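Local coordinates for protein omega-class glutathione S-transferase (Bombyx mori, PDB 3WD6) that binds glutathione and, as an omega-class member of the glutathione transferase superfamily, probably acts as a glutathione transferase and glutathione-dependent dehydroascorbate reductase, at residues L17-P22 and K65-T70; F12-L17 and V57-L62. One frame throughout, in Å; residues are numbered along the deposited sequence.

Contact 1: L17-P22 and K65-T70. With GSH (glutathione), chain J.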
loop_
_atom_site.group_PDB
_atom_site.type_symbol
_atom_site.label_atom_id
_atom_site.label_comp_id
_atom_site.label_asym_id
_atom_site.label_seq_id
_atom_site.Cartn_x
_atom_site.Cartn_y
_atom_site.Cartn_z
ATOM N N LEU A 17 7.260 -2.510 17.225
ATOM C CA LEU A 17 7.917 -1.934 18.390
ATOM C C LEU A 17 7.031 -0.863 19.014
ATOM O O LEU A 17 6.359 -0.111 18.299
ATOM C CB LEU A 17 9.289 -1.364 18.008
ATOM C CG LEU A 17 10.218 -2.369 17.322
ATOM C CD1 LEU A 17 11.593 -1.761 17.088
ATOM C CD2 LEU A 17 10.330 -3.670 18.126
ATOM N N ARG A 18 7.012 -0.815 20.346
ATOM C CA ARG A 18 6.177 0.135 21.084
ATOM C C ARG A 18 7.051 1.042 21.939
ATOM O O ARG A 18 8.245 0.795 22.092
ATOM C CB ARG A 18 5.195 -0.612 21.985
ATOM C CG ARG A 18 4.507 -1.801 21.313
ATOM C CD ARG A 18 3.910 -2.776 22.340
ATOM N NE ARG A 18 3.051 -2.097 23.318
ATOM C CZ ARG A 18 2.011 -2.667 23.927
ATOM N NH1 ARG A 18 1.694 -3.933 23.649
ATOM N NH2 ARG A 18 1.281 -1.971 24.802
ATOM N N LYS A 19 6.449 2.090 22.493
ATOM C CA LYS A 19 7.120 2.917 23.498
ATOM C C LYS A 19 7.827 2.033 24.543
ATOM O O LYS A 19 7.195 1.139 25.151
ATOM C CB LYS A 19 6.117 3.860 24.178
ATOM C CG LYS A 19 6.688 4.643 25.345
ATOM C CD LYS A 19 6.156 6.073 25.387
ATOM C CE LYS A 19 7.043 6.941 26.274
ATOM N NZ LYS A 19 8.504 6.764 25.967
ATOM N N GLY A 20 9.132 2.265 24.723
ATOM C CA GLY A 20 9.936 1.457 25.629
ATOM C C GLY A 20 10.792 0.436 24.896
ATOM O O GLY A 20 11.755 -0.117 25.447
ATOM N N ASP A 21 10.436 0.168 23.647
ATOM C CA ASP A 21 11.243 -0.699 22.815
ATOM C C ASP A 21 12.512 0.030 22.395
ATOM O O ASP A 21 12.490 1.237 22.145
ATOM C CB ASP A 21 10.443 -1.155 21.597
ATOM C CG ASP A 21 9.478 -2.288 21.924
ATOM O OD1 ASP A 21 9.832 -3.157 22.762
ATOM O OD2 ASP A 21 8.373 -2.319 21.338
ATOM N N PRO A 22 13.632 -0.699 22.334
ATOM C CA PRO A 22 14.888 -0.093 21.881
ATOM C C PRO A 22 14.907 0.088 20.348
ATOM O O PRO A 22 14.314 -0.720 19.611
ATOM C CB PRO A 22 15.957 -1.129 22.294
ATOM C CG PRO A 22 15.221 -2.233 23.043
ATOM C CD PRO A 22 13.782 -2.133 22.646
ATOM N N LYS A 65 3.259 4.290 20.111
ATOM C CA LYS A 65 4.437 4.552 19.279
ATOM C C LYS A 65 5.721 4.591 20.082
ATOM O O LYS A 65 5.745 5.115 21.205
ATOM C CB LYS A 65 4.293 5.870 18.514
ATOM C CG LYS A 65 3.288 5.823 17.379
ATOM C CD LYS A 65 3.175 7.178 16.676
ATOM C CE LYS A 65 1.903 7.226 15.831
ATOM N NZ LYS A 65 1.657 8.562 15.228
ATOM N N PRO A 66 6.801 4.033 19.506
ATOM C CA PRO A 66 8.129 4.200 20.104
ATOM C C PRO A 66 8.474 5.685 20.228
ATOM O O PRO A 66 8.163 6.520 19.356
ATOM C CB PRO A 66 9.062 3.513 19.100
ATOM C CG PRO A 66 8.203 2.483 18.441
ATOM C CD PRO A 66 6.833 3.144 18.331
ATOM N N GLU A 67 9.112 6.001 21.344
ATOM C CA GLU A 67 9.528 7.351 21.653
ATOM C C GLU A 67 10.397 7.967 20.531
ATOM O O GLU A 67 10.260 9.164 20.212
ATOM C CB GLU A 67 10.265 7.323 23.001
ATOM C CG GLU A 67 11.338 6.192 23.134
ATOM C CD GLU A 67 10.793 4.816 23.589
ATOM O OE1 GLU A 67 9.624 4.733 24.047
ATOM O OE2 GLU A 67 11.561 3.815 23.501
ATOM N N TRP A 68 11.254 7.141 19.914
ATOM C CA TRP A 68 12.237 7.608 18.913
ATOM C C TRP A 68 11.738 7.693 17.458
ATOM O O TRP A 68 12.532 7.913 16.538
ATOM C CB TRP A 68 13.484 6.719 18.959
ATOM C CG TRP A 68 13.123 5.287 19.038
ATOM C CD1 TRP A 68 13.144 4.502 20.148
ATOM C CD2 TRP A 68 12.630 4.464 17.968
ATOM N NE1 TRP A 68 12.718 3.231 19.840
ATOM C CE2 TRP A 68 12.393 3.179 18.508
ATOM C CE3 TRP A 68 12.375 4.685 16.607
ATOM C CZ2 TRP A 68 11.919 2.108 17.731
ATOM C CZ3 TRP A 68 11.897 3.623 15.834
ATOM C CH2 TRP A 68 11.673 2.350 16.404
ATOM N N LEU A 69 10.435 7.531 17.246
ATOM C CA LEU A 69 9.900 7.470 15.890
ATOM C C LEU A 69 10.067 8.769 15.116
ATOM O O LEU A 69 10.563 8.753 13.975
ATOM C CB LEU A 69 8.427 7.063 15.899
ATOM C CG LEU A 69 7.771 6.984 14.519
ATOM C CD1 LEU A 69 8.463 5.927 13.656
ATOM C CD2 LEU A 69 6.291 6.697 14.657
ATOM N N THR A 70 9.643 9.878 15.729
ATOM C CA THR A 70 9.675 11.195 15.078
ATOM C C THR A 70 11.093 11.593 14.696
ATOM O O THR A 70 11.310 12.504 13.890
ATOM C CB THR A 70 9.061 12.302 15.971
ATOM O OG1 THR A 70 9.449 12.088 17.334
ATOM C CG2 THR A 70 7.542 12.296 15.878
HETATM N N1 GSH J . 0.609 10.618 3.350
HETATM C CA1 GSH J . 1.308 9.566 4.099
HETATM C C1 GSH J . 2.047 8.597 3.182
HETATM O O11 GSH J . 3.098 7.972 3.575
HETATM O O12 GSH J . 1.619 8.436 1.986
HETATM C CB1 GSH J . 0.294 8.848 4.978
HETATM C CG1 GSH J . 0.711 7.577 5.645
HETATM C CD1 GSH J . -0.167 7.125 6.785
HETATM O OE1 GSH J . -1.299 7.569 6.946
HETATM N N2 GSH J . 0.318 6.150 7.714
HETATM C CA2 GSH J . -0.575 5.772 8.815
HETATM C C2 GSH J . 0.052 6.260 10.103
HETATM O O2 GSH J . 1.259 6.116 10.264
HETATM C CB2 GSH J . -0.710 4.292 8.868
HETATM S SG2 GSH J . -1.781 3.504 7.722
HETATM N N3 GSH J . -0.769 6.869 11.126
HETATM C CA3 GSH J . -0.159 7.333 12.373
HETATM C C3 GSH J . -1.035 7.336 13.562
HETATM O O31 GSH J . -1.554 6.257 13.957
HETATM O O32 GSH J . -1.247 8.411 14.176
#
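Glu-67 and Lys-19 cross at about a right angle, and the Glu-67 carboxylate binds the turn of Lys-19 through the Gly-20 N-H. Glu-67 OE1 takes two donors: Gly-20 N at 2.6 Å, on the syn lone pair, and Lys-19 NZ at 3.0 Å, which closes a salt bridge from above the carboxylate plane. Glu-67 OE2 adds a weak second bond from Gly-20 N, so the carboxylate straddles one backbone N-H. The Lys-19 chain bends at chi2 and chi4, curling its ammonium back to Glu-67. Arg-18 to Asp-21 form a type II beta turn, closed by Asp-21 N to Arg-18 O at 2.8 Å; facing it, Pro-66 to Leu-69 make a type I turn that leads into helix 69-72. The contact thus joins two surface loops of the thioredoxin-like N-terminal domain. Chi1 (44°) sets Trp-68 CG between the backbone N and the carbonyl carbon, and chi2 (-102°) turns the indole so that its NE1 edge meets the 17-22 segment. NE1 of Trp-68 donates to Asp-21 O at 3.1 Å and 167°, the oxygen lying in the ring plane. Leu-17 CD1 meets the same ring at its edge, 3.9 Å from Trp-68 CZ2, while Pro-66 CB lies over one face, toward the rim. Lys-65, extended beyond CG, has its NZ hydrogen-bonded to Ala-76 O and, weakly at 3.1 Å, to glutathione O32.

Contact 2: F12-L17 and V57-L62. With GSH (glutathione), chain J.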
loop_
_atom_site.group_PDB
_atom_site.type_symbol
_atom_site.label_atom_id
_atom_site.label_comp_id
_atom_site.label_asym_id
_atom_site.label_seq_id
_atom_site.Cartn_x
_atom_site.Cartn_y
_atom_site.Cartn_z
ATOM N N PHE A 12 9.034 -10.103 7.046
ATOM C CA PHE A 12 8.047 -9.023 7.028
ATOM C C PHE A 12 7.332 -8.876 8.360
ATOM O O PHE A 12 6.601 -7.911 8.571
ATOM C CB PHE A 12 7.007 -9.296 5.936
ATOM C CG PHE A 12 7.564 -9.226 4.541
ATOM C CD1 PHE A 12 8.326 -8.130 4.137
ATOM C CD2 PHE A 12 7.341 -10.265 3.630
ATOM C CE1 PHE A 12 8.839 -8.060 2.827
ATOM C CE2 PHE A 12 7.857 -10.208 2.320
ATOM C CZ PHE A 12 8.600 -9.105 1.917
ATOM N N ASN A 13 7.540 -9.834 9.256
ATOM C CA ASN A 13 6.698 -9.954 10.446
ATOM C C ASN A 13 7.450 -9.973 11.779
ATOM O O ASN A 13 7.050 -10.667 12.709
ATOM C CB ASN A 13 5.814 -11.207 10.328
ATOM C CG ASN A 13 4.938 -11.189 9.088
ATOM O OD1 ASN A 13 4.176 -10.247 8.858
ATOM N ND2 ASN A 13 5.038 -12.237 8.289
ATOM N N THR A 14 8.533 -9.211 11.862
ATOM C CA THR A 14 9.197 -8.969 13.140
ATOM C C THR A 14 8.239 -8.173 14.033
ATOM O O THR A 14 7.361 -7.484 13.523
ATOM C CB THR A 14 10.541 -8.203 12.952
ATOM O OG1 THR A 14 10.304 -6.949 12.295
ATOM C CG2 THR A 14 11.518 -9.026 12.099
ATOM N N LYS A 15 8.397 -8.273 15.354
ATOM C CA LYS A 15 7.469 -7.621 16.291
ATOM C C LYS A 15 7.335 -6.119 16.016
ATOM O O LYS A 15 8.314 -5.459 15.655
ATOM C CB LYS A 15 7.891 -7.868 17.744
ATOM C CG LYS A 15 6.975 -7.212 18.789
ATOM C CD LYS A 15 7.762 -6.204 19.651
ATOM C CE LYS A 15 7.573 -6.429 21.163
ATOM N NZ LYS A 15 6.711 -5.375 21.791
ATOM N N HIS A 16 6.118 -5.592 16.137
ATOM C CA HIS A 16 5.909 -4.157 16.051
ATOM C C HIS A 16 6.399 -3.511 17.345
ATOM O O HIS A 16 6.001 -3.913 18.434
ATOM C CB HIS A 16 4.434 -3.835 15.823
ATOM C CG HIS A 16 3.940 -4.204 14.460
ATOM N ND1 HIS A 16 3.910 -5.505 14.008
ATOM C CD2 HIS A 16 3.456 -3.441 13.450
ATOM C CE1 HIS A 16 3.424 -5.529 12.778
ATOM N NE2 HIS A 16 3.141 -4.291 12.417
ATOM N N LEU A 17 7.260 -2.510 17.225
ATOM C CA LEU A 17 7.917 -1.934 18.390
ATOM C C LEU A 17 7.031 -0.863 19.014
ATOM O O LEU A 17 6.359 -0.111 18.299
ATOM C CB LEU A 17 9.289 -1.364 18.008
ATOM C CG LEU A 17 10.218 -2.369 17.322
ATOM C CD1 LEU A 17 11.593 -1.761 17.088
ATOM C CD2 LEU A 17 10.330 -3.670 18.126
ATOM N N VAL A 57 13.042 -4.573 7.547
ATOM C CA VAL A 57 11.802 -3.964 8.000
ATOM C C VAL A 57 11.842 -3.794 9.509
ATOM O O VAL A 57 12.161 -4.731 10.222
ATOM C CB VAL A 57 10.575 -4.854 7.645
ATOM C CG1 VAL A 57 9.281 -4.267 8.216
ATOM C CG2 VAL A 57 10.466 -5.070 6.130
ATOM N N VAL A 58 11.521 -2.597 9.990
ATOM C CA VAL A 58 11.241 -2.392 11.409
ATOM C C VAL A 58 9.764 -2.036 11.571
ATOM O O VAL A 58 9.314 -1.005 11.070
ATOM C CB VAL A 58 12.131 -1.285 12.043
ATOM C CG1 VAL A 58 11.633 -0.959 13.468
ATOM C CG2 VAL A 58 13.586 -1.730 12.080
ATOM N N ASN A 59 9.004 -2.896 12.245
ATOM C CA ASN A 59 7.563 -2.666 12.397
ATOM C C ASN A 59 7.208 -1.800 13.598
ATOM O O ASN A 59 7.821 -1.915 14.659
ATOM C CB ASN A 59 6.813 -3.990 12.416
ATOM C CG ASN A 59 6.743 -4.613 11.045
ATOM O OD1 ASN A 59 6.605 -3.900 10.033
ATOM N ND2 ASN A 59 6.855 -5.940 10.987
ATOM N N ILE A 60 6.228 -0.924 13.428
ATOM C CA ILE A 60 5.914 0.062 14.460
ATOM C C ILE A 60 4.482 -0.052 14.938
ATOM O O ILE A 60 3.553 0.037 14.132
ATOM C CB ILE A 60 6.077 1.503 13.940
ATOM C CG1 ILE A 60 7.519 1.767 13.461
ATOM C CG2 ILE A 60 5.631 2.477 14.990
ATOM C CD1 ILE A 60 8.589 1.677 14.540
ATOM N N ASP A 61 4.317 -0.238 16.247
ATOM C CA ASP A 61 3.015 -0.169 16.914
ATOM C C ASP A 61 2.519 1.281 16.863
ATOM O O ASP A 61 3.140 2.174 17.440
ATOM C CB ASP A 61 3.170 -0.645 18.361
ATOM C CG ASP A 61 1.845 -0.815 19.069
ATOM O OD1 ASP A 61 1.047 0.142 19.062
ATOM O OD2 ASP A 61 1.602 -1.906 19.636
ATOM N N LEU A 62 1.416 1.521 16.159
ATOM C CA LEU A 62 0.947 2.885 15.909
ATOM C C LEU A 62 -0.020 3.393 16.969
ATOM O O LEU A 62 -0.518 4.516 16.882
ATOM C CB LEU A 62 0.249 2.960 14.554
ATOM C CG LEU A 62 1.113 2.733 13.328
ATOM C CD1 LEU A 62 0.250 2.888 12.091
ATOM C CD2 LEU A 62 2.288 3.720 13.306
HETATM N N1 GSH J . 0.609 10.618 3.350
HETATM C CA1 GSH J . 1.308 9.566 4.099
HETATM C C1 GSH J . 2.047 8.597 3.182
HETATM O O11 GSH J . 3.098 7.972 3.575
HETATM O O12 GSH J . 1.619 8.436 1.986
HETATM C CB1 GSH J . 0.294 8.848 4.978
HETATM C CG1 GSH J . 0.711 7.577 5.645
HETATM C CD1 GSH J . -0.167 7.125 6.785
HETATM O OE1 GSH J . -1.299 7.569 6.946
HETATM N N2 GSH J . 0.318 6.150 7.714
HETATM C CA2 GSH J . -0.575 5.772 8.815
HETATM C C2 GSH J . 0.052 6.260 10.103
HETATM O O2 GSH J . 1.259 6.116 10.264
HETATM C CB2 GSH J . -0.710 4.292 8.868
HETATM S SG2 GSH J . -1.781 3.504 7.722
HETATM N N3 GSH J . -0.769 6.869 11.126
HETATM C CA3 GSH J . -0.159 7.333 12.373
HETATM C C3 GSH J . -1.035 7.336 13.562
HETATM O O31 GSH J . -1.554 6.257 13.957
HETATM O O32 GSH J . -1.247 8.411 14.176
HETATM O O HOH W 1 10.211 -4.909 13.831
HETATM O O HOH W 2 2.961 -4.759 19.403
#
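The His-16 imidazole lies flat against Asn-59, whose CB sits over the ring centre, 3.5 Å from the centroid, in a CH-pi contact; ring and amide planes are 17° apart. At the ring's edge, in plane, is Ile-60 O, 3.5 Å from His-16 CD2. Both ring nitrogens are engaged farther out, ND1 with Glu-247 and NE2 with Arg-36 N. In its amide plane, Asn-59 ND2 donates to Thr-14 O at 3.0 Å, almost straight at 175°, and to Phe-12 O at 3.1 Å. Asn-59 OD1 accepts from Asn-34 ND2. An alanine in place of His-16 would probably uncover the Asn-59 CB and leave Glu-247 and Arg-36 N without their ring partner. Short strand 16-17 runs parallel to strand 56-60 as an outermost strand of the thioredoxin-like sheet. Leu-17 pairs with Ile-60 in a parallel bridge, its N donating to Asn-59 O at 2.7 Å and its O accepting from Asp-61 N at 2.9 Å. A water joins Thr-14 OG1, Lys-15 O and Asn-59 N. Phe-12 presents its ring edge to Val-57, CD1 lying 4.2 Å from Val-57 CG2, while Leu-17 CD1 packs on Val-58 CG1 at 3.7 Å.

How the contacts relate
Leu-17 belongs to both contacts, whose centres lie 11 Å apart: contact 2 pairs its backbone with strand 56-60, and contact 1 continues from it into the following turn. Ile-60 ties them further, its CD1 lying 3.7 Å from Trp-68 CH2 and its CG2 3.6 Å from Pro-66 CD. Lys-15 NZ and Asp-21 OD2 form a long, weak ion pair at 3.5 Å. Each contact also reaches glutathione from its later segment. They meet different parts: Lys-65 the glycyl carboxylate, Leu-62 the cysteinyl unit, Leu-62 CD1 lying 3.6 Å from glutathione CB2. Lys-65 is about 11 Å, side chain to side chain, from Cys-38 of the glutathione site, and Val-78, Glu-91 and Ser-92 also bind the ligand.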